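Local coordinates for methionine gamma-lyase (Trichomonas vaginalis, PDB 1PFF), which belongs to the Cys/Met metabolism family of pyridoxal-phosphate-dependent enzymes, and is assembled here from four protein chains, at residues K222-G227 and M247-V252; Q282-M287 and L306-V311. All coordinates share one frame; numbering follows the deposited sequence.

Interaction 1: residues K222-G227 and M247-V252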
loop_
_atom_site.group_PDB
_atom_site.type_symbol
_atom_site.label_atom_id
_atom_site.label_comp_id
_atom_site.label_asym_id
_atom_site.label_seq_id
_atom_site.Cartn_x
_atom_site.Cartn_y
_atom_site.Cartn_z
ATOM N N LYS A 222 -6.671 36.040 26.410
ATOM C CA LYS A 222 -5.548 36.370 25.553
ATOM C C LYS A 222 -5.471 35.377 24.388
ATOM O O LYS A 222 -5.605 34.172 24.596
ATOM C CB LYS A 222 -4.266 36.380 26.393
ATOM C CG LYS A 222 -2.994 36.667 25.657
ATOM C CD LYS A 222 -2.930 38.030 24.989
ATOM C CE LYS A 222 -1.509 38.237 24.504
ATOM N NZ LYS A 222 -1.302 39.391 23.587
ATOM N N VAL A 223 -5.298 35.894 23.169
ATOM C CA VAL A 223 -5.074 35.045 21.992
ATOM C C VAL A 223 -3.594 35.030 21.600
ATOM O O VAL A 223 -2.936 36.074 21.532
ATOM C CB VAL A 223 -5.931 35.477 20.769
ATOM C CG1 VAL A 223 -5.665 34.561 19.562
ATOM C CG2 VAL A 223 -7.410 35.473 21.128
ATOM N N TYR A 224 -3.073 33.837 21.359
ATOM C CA TYR A 224 -1.688 33.679 20.940
ATOM C C TYR A 224 -1.660 33.292 19.467
ATOM O O TYR A 224 -1.996 32.168 19.103
ATOM C CB TYR A 224 -0.985 32.640 21.817
ATOM C CG TYR A 224 -1.172 32.909 23.294
ATOM C CD1 TYR A 224 -2.180 32.269 24.024
ATOM C CD2 TYR A 224 -0.346 33.815 23.960
ATOM C CE1 TYR A 224 -2.354 32.531 25.389
ATOM C CE2 TYR A 224 -0.514 34.084 25.312
ATOM C CZ TYR A 224 -1.513 33.442 26.017
ATOM O OH TYR A 224 -1.672 33.707 27.356
ATOM N N TYR A 225 -1.325 34.259 18.618
ATOM C CA TYR A 225 -1.236 34.035 17.171
ATOM C C TYR A 225 -0.273 35.050 16.555
ATOM O O TYR A 225 -0.450 36.261 16.736
ATOM C CB TYR A 225 -2.618 34.106 16.494
ATOM C CG TYR A 225 -2.546 33.787 15.009
ATOM C CD1 TYR A 225 -2.219 32.499 14.571
ATOM C CD2 TYR A 225 -2.761 34.776 14.049
ATOM C CE1 TYR A 225 -2.125 32.190 13.206
ATOM C CE2 TYR A 225 -2.675 34.480 12.667
ATOM C CZ TYR A 225 -2.345 33.186 12.261
ATOM O OH TYR A 225 -2.263 32.884 10.921
ATOM N N PRO A 226 0.769 34.572 15.874
ATOM C CA PRO A 226 1.802 35.462 15.312
ATOM C C PRO A 226 1.288 36.589 14.403
ATOM O O PRO A 226 1.926 37.636 14.347
ATOM C CB PRO A 226 2.707 34.500 14.535
ATOM C CG PRO A 226 2.565 33.205 15.281
ATOM C CD PRO A 226 1.095 33.148 15.651
ATOM N N GLY A 227 0.153 36.383 13.738
ATOM C CA GLY A 227 -0.431 37.387 12.866
ATOM C C GLY A 227 -1.134 38.553 13.547
ATOM O O GLY A 227 -1.482 39.533 12.887
ATOM N N MET A 247 -1.659 27.407 13.482
ATOM C CA MET A 247 -1.784 27.132 14.903
ATOM C C MET A 247 -2.193 28.391 15.639
ATOM O O MET A 247 -1.623 29.463 15.425
ATOM C CB MET A 247 -0.461 26.627 15.476
ATOM C CG MET A 247 -0.081 25.236 15.014
ATOM S SD MET A 247 -1.195 23.927 15.605
ATOM C CE MET A 247 -1.707 24.512 17.255
ATOM N N ILE A 248 -3.195 28.251 16.500
ATOM C CA ILE A 248 -3.594 29.309 17.405
ATOM C C ILE A 248 -3.644 28.711 18.796
ATOM O O ILE A 248 -3.977 27.531 18.961
ATOM C CB ILE A 248 -5.003 29.851 17.047
ATOM C CG1 ILE A 248 -5.011 30.478 15.647
ATOM C CG2 ILE A 248 -5.462 30.896 18.094
ATOM C CD1 ILE A 248 -6.424 30.722 15.122
ATOM N N ALA A 249 -3.313 29.515 19.792
ATOM C CA ALA A 249 -3.671 29.153 21.150
ATOM C C ALA A 249 -4.410 30.325 21.766
ATOM O O ALA A 249 -4.289 31.462 21.307
ATOM C CB ALA A 249 -2.448 28.750 21.968
ATOM N N PHE A 250 -5.220 30.045 22.773
ATOM C CA PHE A 250 -5.915 31.105 23.481
ATOM C C PHE A 250 -6.281 30.678 24.885
ATOM O O PHE A 250 -6.484 29.482 25.154
ATOM C CB PHE A 250 -7.131 31.649 22.699
ATOM C CG PHE A 250 -8.211 30.640 22.445
ATOM C CD1 PHE A 250 -8.147 29.789 21.341
ATOM C CD2 PHE A 250 -9.330 30.573 23.279
ATOM C CE1 PHE A 250 -9.175 28.858 21.093
ATOM C CE2 PHE A 250 -10.357 29.642 23.039
ATOM C CZ PHE A 250 -10.274 28.792 21.946
ATOM N N ASP A 251 -6.324 31.668 25.773
ATOM C CA ASP A 251 -6.799 31.468 27.132
ATOM C C ASP A 251 -8.293 31.705 27.221
ATOM O O ASP A 251 -8.828 32.673 26.666
ATOM C CB ASP A 251 -6.083 32.394 28.114
ATOM C CG ASP A 251 -4.634 32.027 28.310
ATOM O OD1 ASP A 251 -4.272 30.846 28.085
ATOM O OD2 ASP A 251 -3.782 32.867 28.676
ATOM N N VAL A 252 -8.963 30.791 27.909
ATOM C CA VAL A 252 -10.268 31.087 28.466
ATOM C C VAL A 252 -10.104 31.147 29.987
ATOM O O VAL A 252 -9.010 30.944 30.536
ATOM C CB VAL A 252 -11.371 30.077 28.066
ATOM C CG1 VAL A 252 -11.675 30.155 26.557
ATOM C CG2 VAL A 252 -11.015 28.648 28.503
#
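Y224 and A249 form an antiparallel hydrogen-bonded pair at the margin of the small sheet that, as in other fold-type I PLP enzymes, belongs to the C-terminal part of the subunit. Strand 223-224 is an outermost strand of this sheet within the chain, and the directions of 222-225 and 247-251 are 174° apart, close to exactly antiparallel. Y224 N donates to A249 O at 2.7 Å, and A249 N returns a bond to Y224 O at 3.0 Å. Beyond V223 and F250, a non-hydrogen-bonded pair, D251 N reaches K222 O at 2.9 Å; the same carbonyl also receives the CA-H of F250.

On the face carrying Y224 and A249, the tyrosine ring lies along the neighbouring strand, with CD1 near the methyl of A249, and brings its hydroxyl to D251. Y224 OH donates to D251 OD2 at 2.6 Å, arriving from above the carboxylate plane, which is turned 74° from the ring. L306, one strand further in, touches all three of these side chains.

On the face carrying V223 and F250 the contacts are apolar. V223 spreads its two methyls: CG1 meets I248 CG2 at 4.0 Å, while CG2 sits 4.1 Å from F250 CB. The F250 ring continues away to L327 of helix 316-328, and I248 also packs on V210 of helix 183-216.

Past the strand, the Y225 hydroxyl bonds to G245 O. With CG anti to the backbone N (chi1 -176°), the Y225 ring lies beside I248, CD1 3.6 Å from I248 CG1, and the same edge carbon meets M247 O in the ring plane at 3.2 Å.

Interaction 2: residues Q282-M287 and L306-V311; sequences QHPASM and LIRLSV
Q282 O is held from strand 306-310 by two groups: the backbone N-H of R308, with R308 N donating to Q282 O at 2.9 Å, and the CA-H of I307, whose CA is 3.4 Å from Q282 O. The return bond, Q282 N to R308 O at 3.0 Å, makes Q282 and R308 an antiparallel hydrogen-bonded pair, the last rung before the chain leaves the sheet for a short helix.

Their side chains lie alongside each other and point the same way, with the Q282 amide and R308 guanidinium planes 62° apart. R308 bends at chi3 (80°), and P284 comes across its aliphatic part, the ring's CG 3.7 Å from R308 CD. N94 O takes a weak bond from R308 NE, and L274 touches both Q282 and R308.

H283 is the N-cap of helix 284-287: its carbonyl oxygen accepts from both S286 N and M287 N. The first turn is also tied to the strand by a water. This water accepts from A285 N and donates to L306 O at 2.8 Å, and it sits over one face of the H283 imidazole, towards the rim. P284 CD closes on the same L306 O at 3.2 Å.

The imidazole of H283 packs against L255 and A258 of helix 255-263, and M287 meets L262 of that helix. On the far side of strand 306-310 lies strand 247-251, where I307 touches F250.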
loop_
_atom_site.group_PDB
_atom_site.type_symbol
_atom_site.label_atom_id
_atom_site.label_comp_id
_atom_site.label_asym_id
_atom_site.label_seq_id
_atom_site.Cartn_x
_atom_site.Cartn_y
_atom_site.Cartn_z
ATOM N N GLN A 282 -7.742 21.123 21.317
ATOM C CA GLN A 282 -7.408 20.389 22.526
ATOM C C GLN A 282 -7.161 21.334 23.684
ATOM O O GLN A 282 -6.876 22.522 23.495
ATOM C CB GLN A 282 -6.171 19.510 22.312
ATOM C CG GLN A 282 -4.895 20.296 22.064
ATOM C CD GLN A 282 -3.662 19.419 21.953
ATOM O OE1 GLN A 282 -3.746 18.262 21.529
ATOM N NE2 GLN A 282 -2.511 19.972 22.319
ATOM N N HIS A 283 -7.265 20.778 24.884
ATOM C CA HIS A 283 -6.905 21.469 26.114
ATOM C C HIS A 283 -5.780 20.624 26.685
ATOM O O HIS A 283 -6.037 19.565 27.265
ATOM C CB HIS A 283 -8.103 21.510 27.058
ATOM C CG HIS A 283 -7.784 22.038 28.422
ATOM N ND1 HIS A 283 -7.690 23.386 28.697
ATOM C CD2 HIS A 283 -7.544 21.400 29.590
ATOM C CE1 HIS A 283 -7.407 23.554 29.976
ATOM N NE2 HIS A 283 -7.307 22.365 30.540
ATOM N N PRO A 284 -4.538 21.055 26.461
ATOM C CA PRO A 284 -3.361 20.243 26.803
ATOM C C PRO A 284 -3.304 19.779 28.262
ATOM O O PRO A 284 -2.999 18.611 28.490
ATOM C CB PRO A 284 -2.185 21.175 26.487
ATOM C CG PRO A 284 -2.727 22.126 25.463
ATOM C CD PRO A 284 -4.164 22.330 25.822
ATOM N N ALA A 285 -3.592 20.658 29.219
ATOM C CA ALA A 285 -3.448 20.318 30.641
ATOM C C ALA A 285 -4.331 19.154 31.103
ATOM O O ALA A 285 -4.025 18.493 32.103
ATOM C CB ALA A 285 -3.676 21.534 31.511
ATOM N N SER A 286 -5.423 18.911 30.382
ATOM C CA SER A 286 -6.310 17.791 30.689
ATOM C C SER A 286 -6.231 16.666 29.664
ATOM O O SER A 286 -6.534 15.509 29.986
ATOM C CB SER A 286 -7.760 18.266 30.824
ATOM O OG SER A 286 -8.299 18.602 29.559
ATOM N N MET A 287 -5.818 16.991 28.440
ATOM C CA MET A 287 -5.879 16.019 27.346
ATOM C C MET A 287 -4.554 15.348 26.989
ATOM O O MET A 287 -4.537 14.167 26.636
ATOM C CB MET A 287 -6.546 16.631 26.109
ATOM C CG MET A 287 -8.041 16.826 26.279
ATOM S SD MET A 287 -8.814 17.776 24.958
ATOM C CE MET A 287 -8.655 16.645 23.548
ATOM N N LEU A 306 -5.210 27.193 28.927
ATOM C CA LEU A 306 -4.824 27.155 27.512
ATOM C C LEU A 306 -5.552 26.136 26.631
ATOM O O LEU A 306 -5.595 24.951 26.943
ATOM C CB LEU A 306 -3.314 26.961 27.363
ATOM C CG LEU A 306 -2.773 27.296 25.965
ATOM C CD1 LEU A 306 -2.653 28.808 25.768
ATOM C CD2 LEU A 306 -1.440 26.599 25.728
ATOM N N ILE A 307 -6.109 26.627 25.523
ATOM C CA ILE A 307 -6.656 25.789 24.459
ATOM C C ILE A 307 -5.777 25.944 23.215
ATOM O O ILE A 307 -5.382 27.057 22.866
ATOM C CB ILE A 307 -8.120 26.192 24.138
ATOM C CG1 ILE A 307 -9.041 25.862 25.310
ATOM C CG2 ILE A 307 -8.613 25.472 22.874
ATOM C CD1 ILE A 307 -10.391 26.567 25.266
ATOM N N ARG A 308 -5.455 24.829 22.561
ATOM C CA ARG A 308 -4.675 24.867 21.325
ATOM C C ARG A 308 -5.577 24.483 20.179
ATOM O O ARG A 308 -6.288 23.465 20.243
ATOM C CB ARG A 308 -3.505 23.889 21.375
ATOM C CG ARG A 308 -2.352 24.285 22.282
ATOM C CD ARG A 308 -1.230 23.247 22.298
ATOM N NE ARG A 308 -0.348 23.341 21.132
ATOM C CZ ARG A 308 0.060 22.303 20.402
ATOM N NH1 ARG A 308 -0.329 21.065 20.700
ATOM N NH2 ARG A 308 0.863 22.498 19.364
ATOM N N LEU A 309 -5.536 25.292 19.126
ATOM C CA LEU A 309 -6.390 25.099 17.966
ATOM C C LEU A 309 -5.531 25.016 16.711
ATOM O O LEU A 309 -4.747 25.926 16.419
ATOM C CB LEU A 309 -7.400 26.252 17.861
ATOM C CG LEU A 309 -8.192 26.423 16.555
ATOM C CD1 LEU A 309 -9.081 25.200 16.270
ATOM C CD2 LEU A 309 -9.025 27.695 16.618
ATOM N N SER A 310 -5.667 23.899 15.996
ATOM C CA SER A 310 -5.041 23.730 14.705
ATOM C C SER A 310 -6.111 23.993 13.648
ATOM O O SER A 310 -7.032 23.196 13.488
ATOM C CB SER A 310 -4.496 22.306 14.591
ATOM O OG SER A 310 -3.980 22.065 13.312
ATOM N N VAL A 311 -5.997 25.118 12.948
ATOM C CA VAL A 311 -7.029 25.544 11.991
ATOM C C VAL A 311 -6.883 24.769 10.681
ATOM O O VAL A 311 -5.785 24.667 10.130
ATOM C CB VAL A 311 -6.968 27.077 11.737
ATOM C CG1 VAL A 311 -8.065 27.535 10.762
ATOM C CG2 VAL A 311 -7.065 27.849 13.053
HETATM O O HOH W 1 -4.130 23.536 28.895
#

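The two contacts belong to one small mixed sheet, with their centres about 11 Å apart on the same side of the chain's centre. Strands 247-251 and 306-310 are neighbours in it, so interaction 1 adds strand 223-224, outermost within this chain, on one flank and interaction 2 adds 280-282 on the other. Probable backbone bonds join them, I248 O to L309 N at 2.7 Å and F250 O to I307 N at 2.9 Å. Both segments of interaction 1 precede those of interaction 2 in the sequence. Strand 306-310, late in sequence, lies between the earlier strands 247-251 and 280-282 and so joins both contacts in one sheet, backed by helices 183-216 and 316-328.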